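Local structure of adhesion protein (Streptococcus pseudopneumoniae 5247, 7LM5) at residues M16-S21 against V66-S71; K91-S96 against D142-V147; A49-S54 against H72-W77; E136-A141 against T154-A159; L128-A133 against Q167-K172. The protein binds zinc ions and, as the solute-binding protein of an ATP-binding cassette transporter, probably delivers zinc for uptake by the cell. The protein carries 1 engineered substitution. All coordinates share one frame; numbering follows the deposited sequence.

Contact 1: residues M16-S21 against V66-S71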
# COMPACT_ATOMS: atom_id res chain seq x y z
N MET A 16 15.34 -10.99 16.65
CA MET A 16 15.84 -9.86 15.88
C MET A 16 15.03 -8.61 16.18
O MET A 16 13.81 -8.67 16.36
CB MET A 16 15.80 -10.16 14.38
CG MET A 16 16.74 -11.26 13.92
SD MET A 16 16.83 -11.36 12.13
CE MET A 16 15.11 -11.70 11.71
N LYS A 17 15.71 -7.47 16.22
CA LYS A 17 15.05 -6.17 16.34
C LYS A 17 14.77 -5.67 14.92
O LYS A 17 15.68 -5.22 14.22
CB LYS A 17 15.91 -5.18 17.12
CG LYS A 17 16.11 -5.56 18.58
CD LYS A 17 17.03 -4.57 19.29
CE LYS A 17 18.41 -4.58 18.67
NZ LYS A 17 19.33 -3.63 19.36
N ILE A 18 13.50 -5.75 14.51
CA ILE A 18 13.08 -5.41 13.15
C ILE A 18 12.28 -4.12 13.21
O ILE A 18 11.38 -3.97 14.04
CB ILE A 18 12.26 -6.54 12.52
CG1 ILE A 18 13.02 -7.87 12.60
CG2 ILE A 18 11.92 -6.20 11.08
CD1 ILE A 18 12.23 -9.05 12.09
N VAL A 19 12.62 -3.18 12.32
CA VAL A 19 11.92 -1.90 12.21
C VAL A 19 11.35 -1.79 10.81
O VAL A 19 12.01 -2.15 9.83
CB VAL A 19 12.85 -0.72 12.53
CG1 VAL A 19 12.06 0.58 12.57
CG2 VAL A 19 13.57 -0.94 13.85
N THR A 20 10.11 -1.30 10.71
CA THR A 20 9.38 -1.24 9.46
C THR A 20 9.03 0.20 9.11
O THR A 20 8.98 1.08 9.97
CB THR A 20 8.10 -2.09 9.53
OG1 THR A 20 7.31 -1.66 10.65
CG2 THR A 20 8.45 -3.56 9.69
N SER A 21 8.84 0.47 7.82
CA SER A 21 8.63 1.86 7.33
C SER A 21 7.23 2.40 7.61
O SER A 21 7.12 3.49 8.10
CB SER A 21 8.91 1.89 5.88
OG SER A 21 8.11 0.93 5.24
N VAL A 66 17.34 -5.60 11.42
CA VAL A 66 16.72 -5.63 10.10
C VAL A 66 15.81 -4.42 9.96
O VAL A 66 15.06 -4.09 10.89
CB VAL A 66 15.93 -6.94 9.88
CG1 VAL A 66 15.15 -6.87 8.58
CG2 VAL A 66 16.86 -8.15 9.89
N PHE A 67 15.89 -3.76 8.81
CA PHE A 67 14.96 -2.70 8.45
C PHE A 67 14.30 -3.06 7.13
O PHE A 67 14.99 -3.33 6.14
CB PHE A 67 15.67 -1.34 8.34
CG PHE A 67 14.80 -0.26 7.77
CD1 PHE A 67 13.73 0.24 8.49
CD2 PHE A 67 15.04 0.26 6.50
CE1 PHE A 67 12.92 1.24 7.97
CE2 PHE A 67 14.24 1.25 5.98
CZ PHE A 67 13.18 1.74 6.71
N VAL A 68 12.97 -3.07 7.11
CA VAL A 68 12.20 -3.46 5.94
C VAL A 68 11.38 -2.26 5.48
O VAL A 68 10.69 -1.63 6.28
CB VAL A 68 11.27 -4.66 6.25
CG1 VAL A 68 10.70 -5.23 4.96
CG2 VAL A 68 12.03 -5.73 7.02
N TYR A 69 11.47 -1.96 4.19
CA TYR A 69 10.66 -0.92 3.57
C TYR A 69 10.03 -1.48 2.30
O TYR A 69 10.41 -2.54 1.80
CB TYR A 69 11.48 0.34 3.26
CG TYR A 69 12.48 0.19 2.13
CD1 TYR A 69 13.70 -0.42 2.33
CD2 TYR A 69 12.19 0.69 0.86
CE1 TYR A 69 14.61 -0.55 1.29
CE2 TYR A 69 13.09 0.56 -0.18
CZ TYR A 69 14.30 -0.06 0.04
OH TYR A 69 15.21 -0.18 -0.99
N HIS A 70 9.03 -0.76 1.79
CA HIS A 70 8.24 -1.25 0.67
C HIS A 70 9.02 -1.21 -0.64
O HIS A 70 9.33 -2.26 -1.22
CB HIS A 70 6.95 -0.43 0.53
CG HIS A 70 6.08 -0.85 -0.61
ND1 HIS A 70 5.69 -2.16 -0.80
CD2 HIS A 70 5.53 -0.14 -1.62
CE1 HIS A 70 4.94 -2.24 -1.88
NE2 HIS A 70 4.83 -1.03 -2.40
N SER A 71 9.34 -0.01 -1.13
CA SER A 71 9.94 0.13 -2.44
C SER A 71 10.68 1.45 -2.52
O SER A 71 10.37 2.40 -1.79
CB SER A 71 8.89 0.04 -3.55
OG SER A 71 9.47 0.24 -4.83
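Val19 O accepts a hydrogen bond from Val68 N of the neighbouring strand at 3.0 Å. Two further groups approach the same oxygen. Phe67 CA makes a CA-H...O contact with Val19 O at 3.3 Å, and the ring atom Phe67 CD1 comes obliquely to 3.2 Å from Val19 O. This is a parallel beta ladder between strands 17-20 and 66-69, the two inner strands of a four-stranded parallel sheet with strand order 2-1-3-4. The ladder continues with the hydrogen bond from Val19 N to Val66 O, 3.0 Å long. Val66 N donates to Lys17 O at 3.3 Å. At the C-terminal end the bond from Ser21 N to Val68 O is weak.

Ile18, Thr20, Val66 and Val68 share one face of the sheet. Ile18 and Val66 lie side by side and point the same way. Ile18 CG2 also meets Val68 CG2 at 4.1 Å. Helix 23-33 covers part of this face through Ile25. Val19 and Phe67 occupy the other face. Phe67 CG is anti to its backbone N (chi1 172°), which brings the ring alongside Val19. Ser21 OG is hydrogen-bonded to Glu75 OE2 beyond the strand end. At the other end, Met16 SD touches Val66 CG2 at 3.9 Å.

Contact 2: residues K91-S96 against D142-V147. With ZN (zinc ion), chain E.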
# COMPACT_ATOMS: atom_id res chain seq x y z
N LYS A 91 20.58 -4.77 8.23
CA LYS A 91 20.38 -5.31 6.89
C LYS A 91 19.07 -4.73 6.35
O LYS A 91 17.99 -5.11 6.79
CB LYS A 91 20.35 -6.83 6.90
CG LYS A 91 21.70 -7.45 7.22
CD LYS A 91 21.74 -8.93 6.90
CE LYS A 91 23.16 -9.46 6.91
NZ LYS A 91 24.01 -8.76 5.90
N VAL A 92 19.19 -3.80 5.40
CA VAL A 92 18.03 -3.15 4.81
C VAL A 92 17.42 -4.08 3.77
O VAL A 92 18.13 -4.59 2.89
CB VAL A 92 18.41 -1.80 4.20
CG1 VAL A 92 17.17 -1.01 3.82
CG2 VAL A 92 19.28 -1.01 5.17
N LEU A 93 16.12 -4.31 3.87
CA LEU A 93 15.40 -5.22 2.97
C LEU A 93 14.29 -4.46 2.26
O LEU A 93 13.46 -3.82 2.91
CB LEU A 93 14.82 -6.40 3.74
CG LEU A 93 15.75 -7.20 4.66
CD1 LEU A 93 14.99 -8.36 5.29
CD2 LEU A 93 16.97 -7.70 3.91
N GLU A 94 14.28 -4.53 0.94
CA GLU A 94 13.22 -3.95 0.13
C GLU A 94 12.14 -5.02 -0.06
O GLU A 94 12.35 -6.00 -0.78
CB GLU A 94 13.76 -3.47 -1.21
CG GLU A 94 12.78 -2.66 -2.04
CD GLU A 94 13.40 -2.15 -3.33
OE1 GLU A 94 14.53 -2.56 -3.64
OE2 GLU A 94 12.75 -1.33 -4.02
N ALA A 95 10.99 -4.82 0.59
CA ALA A 95 9.97 -5.86 0.65
C ALA A 95 9.37 -6.19 -0.72
O ALA A 95 8.80 -7.28 -0.88
CB ALA A 95 8.85 -5.44 1.61
N SER A 96 9.49 -5.30 -1.70
CA SER A 96 8.89 -5.51 -3.01
C SER A 96 9.93 -5.70 -4.11
O SER A 96 9.64 -5.46 -5.28
CB SER A 96 7.95 -4.36 -3.36
OG SER A 96 8.68 -3.15 -3.53
N ASP A 142 11.19 -14.73 2.45
CA ASP A 142 12.43 -15.19 1.84
C ASP A 142 13.62 -14.39 2.35
O ASP A 142 14.66 -14.96 2.71
CB ASP A 142 12.34 -15.09 0.31
CG ASP A 142 11.35 -16.08 -0.27
OD1 ASP A 142 11.07 -17.10 0.38
OD2 ASP A 142 10.86 -15.83 -1.40
N LYS A 143 13.49 -13.06 2.40
CA LYS A 143 14.60 -12.22 2.84
C LYS A 143 14.87 -12.38 4.34
O LYS A 143 16.03 -12.29 4.77
CB LYS A 143 14.33 -10.76 2.50
CG LYS A 143 14.33 -10.47 1.00
CD LYS A 143 14.22 -8.97 0.73
CE LYS A 143 14.13 -8.67 -0.76
NZ LYS A 143 15.35 -9.10 -1.50
N LEU A 144 13.83 -12.61 5.14
CA LEU A 144 14.05 -12.92 6.55
C LEU A 144 14.72 -14.28 6.72
O LEU A 144 15.46 -14.49 7.69
CB LEU A 144 12.74 -12.88 7.32
CG LEU A 144 12.15 -11.50 7.62
CD1 LEU A 144 10.90 -11.63 8.47
CD2 LEU A 144 13.18 -10.62 8.30
N SER A 145 14.49 -15.21 5.78
CA SER A 145 15.14 -16.51 5.84
C SER A 145 16.60 -16.44 5.43
O SER A 145 17.38 -17.31 5.83
CB SER A 145 14.39 -17.50 4.95
OG SER A 145 13.03 -17.62 5.35
N GLU A 146 16.99 -15.44 4.64
CA GLU A 146 18.39 -15.26 4.29
C GLU A 146 19.19 -14.61 5.41
O GLU A 146 20.42 -14.73 5.42
CB GLU A 146 18.52 -14.43 3.01
CG GLU A 146 17.74 -14.99 1.83
CD GLU A 146 17.85 -14.11 0.59
OE1 GLU A 146 18.20 -14.65 -0.48
OE2 GLU A 146 17.59 -12.90 0.69
N VAL A 147 18.52 -13.94 6.34
CA VAL A 147 19.18 -13.27 7.45
C VAL A 147 19.10 -14.14 8.70
O VAL A 147 20.04 -14.18 9.51
CB VAL A 147 18.56 -11.88 7.70
CG1 VAL A 147 19.22 -11.19 8.88
CG2 VAL A 147 18.66 -11.03 6.45
ZN ZN E . 14.29 -1.04 -5.51
O HOH W 1 15.65 0.01 -4.27
O HOH W 2 13.03 -2.40 -6.49
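Lys143 and Leu93 make the first shell of this contact. Leu93 CD1 rests on Lys143 CB at 3.7 Å, and the two chains lie alongside one another, pointing opposite ways. The aliphatic chain of Lys143 runs on along the strand. Lys143 CE comes to 3.2 Å from Glu94 O. The Lys143 chain is bent at its last torsion (chi4 -63°), and NZ forms a salt bridge with Glu97. Leu93 CD1 also touches Leu144 CD2 at 4.2 Å. Farther along, Lys91 CD packs against both methyls of Val147, with Val147 CG2 the nearer at 3.8 Å.

The elements that meet are an outermost strand, 91-94, of the four-stranded parallel sheet and the C-terminal part of helix 130-147. They run nearly antiparallel, at 160°, with axes 9.8 Å apart. This is alpha/beta layering, with the helix lying against one face of the sheet at its outermost strand. Strand 91-94 is hydrogen-bonded along one edge to strand 66-69, and Leu93 also packs on Val66.

Glu94 leads away from the helix to a zinc ion. Its chain is extended, with CG anti to the backbone N (chi1 -171°). Both carboxylate oxygens bind the metal: Glu94 OE2 at 2.2 Å from the zinc ion and Glu94 OE1 at 2.4 Å. Two waters and His72 ND1 are its other ligands. Lys143 NZ lies 6.9 Å from Glu94 OE1, so any electrostatic influence between them would act without contact. Ser96, just past the strand, is held by a hydrogen bond between its OG and His70 O.

Contact 3: residues A49-S54 against H72-W77. Engineered in segment 49-54: Ala49 (natural residue His). With ZN (zinc ion), chain E.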
# COMPACT_ATOMS: atom_id res chain seq x y z
N ALA A 49 3.15 9.88 3.36
CA ALA A 49 2.97 10.96 2.40
C ALA A 49 4.17 11.90 2.40
O ALA A 49 4.92 11.97 1.43
CB ALA A 49 1.69 11.73 2.70
N SER A 50 4.35 12.63 3.51
CA SER A 50 5.51 13.50 3.64
C SER A 50 6.78 12.70 3.90
O SER A 50 7.86 13.08 3.44
CB SER A 50 5.28 14.52 4.75
OG SER A 50 5.00 13.88 5.98
N PHE A 51 6.67 11.59 4.64
CA PHE A 51 7.78 10.68 4.94
C PHE A 51 8.87 11.48 5.64
O PHE A 51 8.55 12.26 6.55
CB PHE A 51 8.20 9.96 3.66
CG PHE A 51 7.17 9.00 3.14
CD1 PHE A 51 6.90 7.82 3.80
CD2 PHE A 51 6.46 9.29 1.98
CE1 PHE A 51 5.95 6.94 3.32
CE2 PHE A 51 5.51 8.42 1.50
CZ PHE A 51 5.26 7.24 2.17
N GLU A 52 10.14 11.34 5.25
CA GLU A 52 11.27 11.98 5.92
C GLU A 52 11.26 11.65 7.40
O GLU A 52 10.89 12.50 8.23
CB GLU A 52 11.24 13.50 5.70
CG GLU A 52 11.29 13.91 4.24
CD GLU A 52 11.02 15.39 4.05
OE1 GLU A 52 10.84 16.10 5.06
OE2 GLU A 52 10.99 15.84 2.89
N PRO A 53 11.64 10.43 7.78
CA PRO A 53 11.59 10.05 9.20
C PRO A 53 12.50 10.92 10.05
O PRO A 53 13.43 11.57 9.57
CB PRO A 53 12.05 8.59 9.19
CG PRO A 53 12.81 8.43 7.91
CD PRO A 53 12.14 9.34 6.93
N SER A 54 12.21 10.92 11.35
CA SER A 54 12.90 11.79 12.29
C SER A 54 14.37 11.39 12.42
O SER A 54 14.83 10.38 11.86
CB SER A 54 12.21 11.76 13.65
OG SER A 54 12.31 10.47 14.24
N HIS A 72 11.66 1.51 -3.43
CA HIS A 72 12.35 2.77 -3.68
C HIS A 72 11.45 3.79 -4.36
O HIS A 72 11.76 4.98 -4.34
CB HIS A 72 13.60 2.52 -4.53
CG HIS A 72 13.31 2.06 -5.92
ND1 HIS A 72 13.19 0.73 -6.26
CD2 HIS A 72 13.12 2.75 -7.07
CE1 HIS A 72 12.94 0.62 -7.55
NE2 HIS A 72 12.89 1.83 -8.07
N THR A 73 10.35 3.34 -4.96
CA THR A 73 9.36 4.24 -5.55
C THR A 73 8.46 4.89 -4.51
O THR A 73 7.64 5.74 -4.88
CB THR A 73 8.51 3.49 -6.58
OG1 THR A 73 7.83 2.40 -5.94
CG2 THR A 73 9.38 2.94 -7.70
N LEU A 74 8.57 4.50 -3.24
CA LEU A 74 7.79 5.11 -2.18
C LEU A 74 8.71 5.75 -1.15
O LEU A 74 8.88 6.97 -1.13
CB LEU A 74 6.87 4.08 -1.52
CG LEU A 74 5.92 4.63 -0.45
CD1 LEU A 74 4.97 5.65 -1.06
CD2 LEU A 74 5.14 3.50 0.20
N GLU A 75 9.32 4.92 -0.29
CA GLU A 75 10.30 5.40 0.68
C GLU A 75 11.61 5.67 -0.05
O GLU A 75 12.55 4.87 -0.03
CB GLU A 75 10.48 4.40 1.81
CG GLU A 75 9.20 4.01 2.54
CD GLU A 75 8.53 2.79 1.92
OE1 GLU A 75 8.78 2.50 0.74
OE2 GLU A 75 7.74 2.12 2.64
N SER A 76 11.66 6.82 -0.72
CA SER A 76 12.86 7.18 -1.47
C SER A 76 14.04 7.45 -0.55
O SER A 76 15.20 7.28 -0.97
CB SER A 76 12.58 8.41 -2.35
OG SER A 76 11.55 8.14 -3.28
N TRP A 77 13.78 7.85 0.69
CA TRP A 77 14.85 8.09 1.65
C TRP A 77 15.57 6.82 2.07
O TRP A 77 16.65 6.91 2.66
CB TRP A 77 14.28 8.79 2.89
CG TRP A 77 13.09 8.09 3.47
CD1 TRP A 77 11.78 8.30 3.17
CD2 TRP A 77 13.11 7.05 4.46
NE1 TRP A 77 10.98 7.46 3.90
CE2 TRP A 77 11.77 6.68 4.70
CE3 TRP A 77 14.12 6.39 5.16
CZ2 TRP A 77 11.42 5.69 5.62
CZ3 TRP A 77 13.77 5.40 6.07
CH2 TRP A 77 12.43 5.07 6.29
ZN ZN E . 14.29 -1.04 -5.51
O HOH W 1 15.65 0.01 -4.27
O HOH W 2 13.03 -2.40 -6.49
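In the loop after strand 66-69, which carries the zinc ligand His72, the Trp77 indole is covered by Pro53 from the loop before helix 55-62. This is a CH-pi contact between two loops at the end of the parallel sheet. Pro53 CG sits 3.5 Å from the centroid of the six-membered ring of Trp77, only 4° off the ring normal. Pro53 CD lies over the bond shared by the two indole rings, 3.5 Å from Trp77 CE2. The opposite indole face is covered by Glu75 CB, offset toward the rim, so the ring is sandwiched. Glu75 is the centre of an inverse gamma turn. Its carboxylate is hydrogen-bonded to Ser21 OG, which ties the loop to the end of strand 17-20, and to Ser71 N, which holds the loop itself.

Phe51 comes in across the indole at about a right angle. Phe51 CB lies 3.7 Å from Trp77 NE1. The Phe51 ring then reaches over to Leu74, with Phe51 CZ 3.6 Å from Leu74 CD1. Phe51 is poorly ordered, so this part is less certain. The engineered Ala49 (natural residue His) faces away from the other loop.

Nearer the strand, His72 ND1 binds zinc at 2.2 Å, together with two waters and Glu94. Trp77 NE1 is buried here and has no hydrogen-bond partner in the model.

Contact 4: residues E136-A141 against T154-A159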
# COMPACT_ATOMS: atom_id res chain seq x y z
N GLU A 136 4.22 -9.97 -1.71
CA GLU A 136 5.18 -9.21 -0.91
C GLU A 136 5.48 -9.90 0.41
O GLU A 136 6.60 -9.79 0.92
CB GLU A 136 4.65 -7.79 -0.67
CG GLU A 136 5.70 -6.83 -0.13
CD GLU A 136 5.24 -5.39 -0.18
OE1 GLU A 136 4.04 -5.15 -0.47
OE2 GLU A 136 6.07 -4.49 0.07
N ALA A 137 4.50 -10.62 0.97
CA ALA A 137 4.75 -11.37 2.20
C ALA A 137 5.70 -12.54 1.95
O ALA A 137 6.43 -12.95 2.86
CB ALA A 137 3.44 -11.87 2.79
N GLN A 138 5.69 -13.09 0.73
CA GLN A 138 6.62 -14.17 0.41
C GLN A 138 8.04 -13.65 0.28
O GLN A 138 8.99 -14.31 0.71
CB GLN A 138 6.17 -14.87 -0.88
CG GLN A 138 7.09 -16.00 -1.31
CD GLN A 138 7.21 -17.08 -0.25
OE1 GLN A 138 6.21 -17.61 0.23
NE2 GLN A 138 8.44 -17.40 0.12
N ILE A 139 8.21 -12.47 -0.33
CA ILE A 139 9.54 -11.87 -0.43
C ILE A 139 10.09 -11.55 0.95
O ILE A 139 11.28 -11.75 1.23
CB ILE A 139 9.48 -10.62 -1.33
CG1 ILE A 139 8.99 -10.99 -2.73
CG2 ILE A 139 10.84 -9.95 -1.40
CD1 ILE A 139 8.86 -9.80 -3.65
N ILE A 140 9.23 -11.04 1.84
CA ILE A 140 9.65 -10.75 3.20
C ILE A 140 10.06 -12.03 3.91
O ILE A 140 11.07 -12.07 4.63
CB ILE A 140 8.53 -10.01 3.96
CG1 ILE A 140 8.32 -8.62 3.36
CG2 ILE A 140 8.85 -9.91 5.44
CD1 ILE A 140 7.11 -7.89 3.90
N ALA A 141 9.30 -13.11 3.71
CA ALA A 141 9.65 -14.39 4.32
C ALA A 141 10.96 -14.93 3.75
O ALA A 141 11.76 -15.52 4.48
CB ALA A 141 8.52 -15.40 4.12
N THR A 154 9.54 -21.22 9.69
CA THR A 154 8.45 -20.47 10.32
C THR A 154 8.04 -19.28 9.46
O THR A 154 6.84 -18.98 9.36
CB THR A 154 8.87 -20.01 11.72
OG1 THR A 154 9.28 -21.14 12.49
CG2 THR A 154 7.70 -19.32 12.41
N TYR A 155 9.01 -18.61 8.84
CA TYR A 155 8.69 -17.49 7.96
C TYR A 155 7.89 -17.95 6.75
O TYR A 155 6.91 -17.31 6.36
CB TYR A 155 9.97 -16.79 7.52
CG TYR A 155 10.79 -16.24 8.66
CD1 TYR A 155 10.19 -15.57 9.72
CD2 TYR A 155 12.18 -16.39 8.68
CE1 TYR A 155 10.94 -15.07 10.77
CE2 TYR A 155 12.93 -15.89 9.72
CZ TYR A 155 12.31 -15.23 10.76
OH TYR A 155 13.07 -14.73 11.80
N GLN A 156 8.29 -19.08 6.14
CA GLN A 156 7.58 -19.58 4.97
C GLN A 156 6.19 -20.08 5.34
O GLN A 156 5.23 -19.87 4.59
CB GLN A 156 8.39 -20.69 4.30
CG GLN A 156 9.80 -20.29 3.90
CD GLN A 156 9.83 -19.26 2.78
OE1 GLN A 156 8.83 -19.03 2.10
NE2 GLN A 156 10.99 -18.64 2.58
N LYS A 157 6.06 -20.75 6.49
CA LYS A 157 4.77 -21.29 6.89
C LYS A 157 3.79 -20.17 7.22
O LYS A 157 2.60 -20.27 6.89
CB LYS A 157 4.95 -22.23 8.08
CG LYS A 157 3.68 -22.90 8.57
CD LYS A 157 4.01 -24.16 9.36
CE LYS A 157 2.99 -24.43 10.44
NZ LYS A 157 3.02 -23.37 11.49
N ASN A 158 4.26 -19.10 7.86
CA ASN A 158 3.40 -17.95 8.12
C ASN A 158 3.06 -17.21 6.83
O ASN A 158 1.95 -16.68 6.70
CB ASN A 158 4.06 -17.00 9.11
CG ASN A 158 4.16 -17.58 10.50
OD1 ASN A 158 3.32 -18.38 10.92
ND2 ASN A 158 5.19 -17.19 11.24
N ALA A 159 3.99 -17.17 5.88
CA ALA A 159 3.72 -16.49 4.61
C ALA A 159 2.70 -17.26 3.78
O ALA A 159 1.81 -16.66 3.16
CB ALA A 159 5.02 -16.30 3.83
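Ala141 CB fills the tight part of this contact, wedged against the backbone of the facing helix. Ala141 CB lies 3.4 Å from Tyr155 O and 3.6 Å from Ala159 CB. Ala159 CB in turn reaches toward Ala137 O at 3.8 Å. These small residues let helices 130-147 and 152-178 run side by side as an antiparallel helical hairpin, 173° apart and with axes 8.8 Å from each other. Tyr155 CB also packs on Ala141. The Tyr155 ring then leads away, and its OH is hydrogen-bonded to Asp148, a zinc ligand, and to Asn37. Helix 23-33 touches Ala141 through Val32.

On the more exposed side two longer chains bridge the helices. Gln138 and Gln156 cross at about a right angle, yet their amide planes are only 14° apart. Gln138 NE2 donates to Gln156 OE1 at 2.6 Å, nearly straight at 171°. The proton arrives on a lone pair in the carbonyl plane. Both chains bend at chi2, which turns the amides toward each other.

Asp142 OD1 accepts a hydrogen bond from Gln156 NE2 and, weakly, one from Gln138 NE2. The carboxylate thus meets the nitrogen end of both amides. Together with the direct bond between the glutamines, it probably favours this orientation of the two amides.

Contact 5: residues L128-A133 against Q167-K172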
# COMPACT_ATOMS: atom_id res chain seq x y z
N LEU A 128 -2.58 -2.99 -1.87
CA LEU A 128 -4.04 -3.04 -1.87
C LEU A 128 -4.59 -4.12 -2.80
O LEU A 128 -5.80 -4.36 -2.79
CB LEU A 128 -4.61 -1.68 -2.24
CG LEU A 128 -4.28 -0.59 -1.22
CD1 LEU A 128 -4.84 0.76 -1.64
CD2 LEU A 128 -4.79 -0.98 0.16
N ASP A 129 -3.74 -4.76 -3.60
CA ASP A 129 -4.13 -5.95 -4.34
C ASP A 129 -3.89 -7.17 -3.47
O ASP A 129 -2.74 -7.41 -3.07
CB ASP A 129 -3.33 -6.05 -5.64
CG ASP A 129 -3.78 -7.21 -6.52
OD1 ASP A 129 -4.68 -7.98 -6.12
OD2 ASP A 129 -3.23 -7.35 -7.63
N PRO A 130 -4.92 -7.94 -3.12
CA PRO A 130 -4.70 -9.10 -2.24
C PRO A 130 -3.68 -10.09 -2.79
O PRO A 130 -2.92 -10.68 -2.01
CB PRO A 130 -6.10 -9.73 -2.14
CG PRO A 130 -7.04 -8.60 -2.41
CD PRO A 130 -6.35 -7.74 -3.42
N GLU A 131 -3.63 -10.27 -4.11
CA GLU A 131 -2.65 -11.17 -4.70
C GLU A 131 -1.24 -10.63 -4.52
O GLU A 131 -0.33 -11.36 -4.10
CB GLU A 131 -2.96 -11.39 -6.18
CG GLU A 131 -2.55 -12.75 -6.72
CD GLU A 131 -3.57 -13.83 -6.42
OE1 GLU A 131 -4.45 -13.62 -5.56
OE2 GLU A 131 -3.50 -14.90 -7.06
N LYS A 132 -1.03 -9.35 -4.83
CA LYS A 132 0.29 -8.75 -4.70
C LYS A 132 0.69 -8.54 -3.24
O LYS A 132 1.89 -8.46 -2.95
CB LYS A 132 0.34 -7.42 -5.45
CG LYS A 132 0.41 -7.57 -6.95
CD LYS A 132 0.35 -6.23 -7.66
CE LYS A 132 0.80 -6.35 -9.10
NZ LYS A 132 0.12 -7.47 -9.81
N ALA A 133 -0.28 -8.44 -2.33
CA ALA A 133 0.05 -8.41 -0.91
C ALA A 133 0.66 -9.73 -0.46
O ALA A 133 1.63 -9.75 0.30
CB ALA A 133 -1.19 -8.07 -0.08
N GLN A 167 -5.57 -15.25 -1.27
CA GLN A 167 -6.16 -15.80 -2.48
C GLN A 167 -7.62 -16.19 -2.28
O GLN A 167 -8.40 -16.17 -3.23
CB GLN A 167 -5.34 -17.01 -2.96
CG GLN A 167 -3.93 -16.64 -3.40
CD GLN A 167 -3.09 -17.86 -3.75
OE1 GLN A 167 -3.48 -18.99 -3.49
NE2 GLN A 167 -1.92 -17.62 -4.34
N GLU A 168 -7.99 -16.55 -1.05
CA GLU A 168 -9.40 -16.80 -0.74
C GLU A 168 -10.18 -15.50 -0.63
O GLU A 168 -11.38 -15.48 -0.90
CB GLU A 168 -9.52 -17.61 0.54
CG GLU A 168 -9.01 -19.03 0.40
CD GLU A 168 -8.69 -19.68 1.73
OE1 GLU A 168 -9.02 -19.09 2.78
OE2 GLU A 168 -8.12 -20.79 1.72
N LEU A 169 -9.52 -14.41 -0.22
CA LEU A 169 -10.17 -13.11 -0.23
C LEU A 169 -10.42 -12.64 -1.66
O LEU A 169 -11.44 -12.00 -1.94
CB LEU A 169 -9.31 -12.09 0.53
CG LEU A 169 -9.86 -10.66 0.57
CD1 LEU A 169 -11.25 -10.67 1.19
CD2 LEU A 169 -8.93 -9.74 1.34
N THR A 170 -9.51 -12.95 -2.58
CA THR A 170 -9.71 -12.59 -3.98
C THR A 170 -10.84 -13.40 -4.59
O THR A 170 -11.71 -12.84 -5.27
CB THR A 170 -8.41 -12.80 -4.76
OG1 THR A 170 -7.35 -12.05 -4.16
CG2 THR A 170 -8.58 -12.35 -6.21
N LYS A 171 -10.85 -14.71 -4.36
CA LYS A 171 -11.93 -15.55 -4.88
C LYS A 171 -13.28 -15.16 -4.31
O LYS A 171 -14.32 -15.40 -4.94
CB LYS A 171 -11.65 -17.03 -4.58
CG LYS A 171 -10.70 -17.70 -5.55
CD LYS A 171 -10.61 -19.20 -5.26
CE LYS A 171 -9.79 -19.93 -6.31
NZ LYS A 171 -9.71 -21.39 -6.03
N LYS A 172 -13.30 -14.56 -3.11
CA LYS A 172 -14.57 -14.19 -2.50
C LYS A 172 -15.16 -12.95 -3.16
O LYS A 172 -16.37 -12.90 -3.42
CB LYS A 172 -14.38 -13.95 -1.00
CG LYS A 172 -15.61 -13.42 -0.29
CD LYS A 172 -15.33 -13.18 1.19
CE LYS A 172 -16.53 -12.55 1.88
NZ LYS A 172 -16.30 -12.35 3.33
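Pro130 and Thr170 join the start of helix 130-147 to the middle of helix 152-178, the two arms of the antiparallel hairpin. Helix 152-178 then leads on to the second parallel sheet, consistent with the long linking helix of this family of metal-binding proteins. The apolar part is small: Pro130 CG is 4.4 Å from Leu169 CD2. Helix 273-288 covers the same patch, with Met281 touching both Pro130 and Leu169. Beside it a ring carbon meets a hydroxyl, Pro130 CB lying 3.3 Å from Thr170 OG1.

The polar groups approach without a hydrogen bond between the two segments. Glu131 bends at chi2 (82°), which carries its carboxylate across to the other helix. There Glu131 OE1 lies 3.6 Å from Thr170 OG1 and 3.7 Å from Gln167 CG. The Glu131 carboxylate and Gln167 amide planes are 29° apart. The hydroxyl of Thr170 is hydrogen-bonded to Ala166 O, one turn back in its own helix.

Charge and capping hold the end of helix 130-147. Asp129 is its N-cap, and its OD2 forms a salt bridge with Arg198; Lys132 NZ is a long second partner. Glu168, on the facing helix, binds zinc together with Lys164. Glu131 N donates to Asp129 OD1 at 3.2 Å, arriving from above the carboxylate plane, 65° out of it.

Contacts 1 and 2 share the N-terminal sheet, since strands 66-69 and 91-94 are neighbours in it. Contact 3 lies at the end of that sheet, where Ser21 OG meets Glu75 OE2 at 2.9 Å. His72 of contact 3 and Glu94 of contact 2 bind one zinc ion and its two waters, although the centres of these contacts are about 19 Å apart. Contacts 2, 4 and 5 all use helix 130-147, and contact 4 is nested within the hairpin spanned by contact 5. The centres of contacts 4 and 5 are about 16 Å apart. Glu136 OE2 is hydrogen-bonded to His70 ND1 at 2.5 Å, tying contact 4 to contact 1.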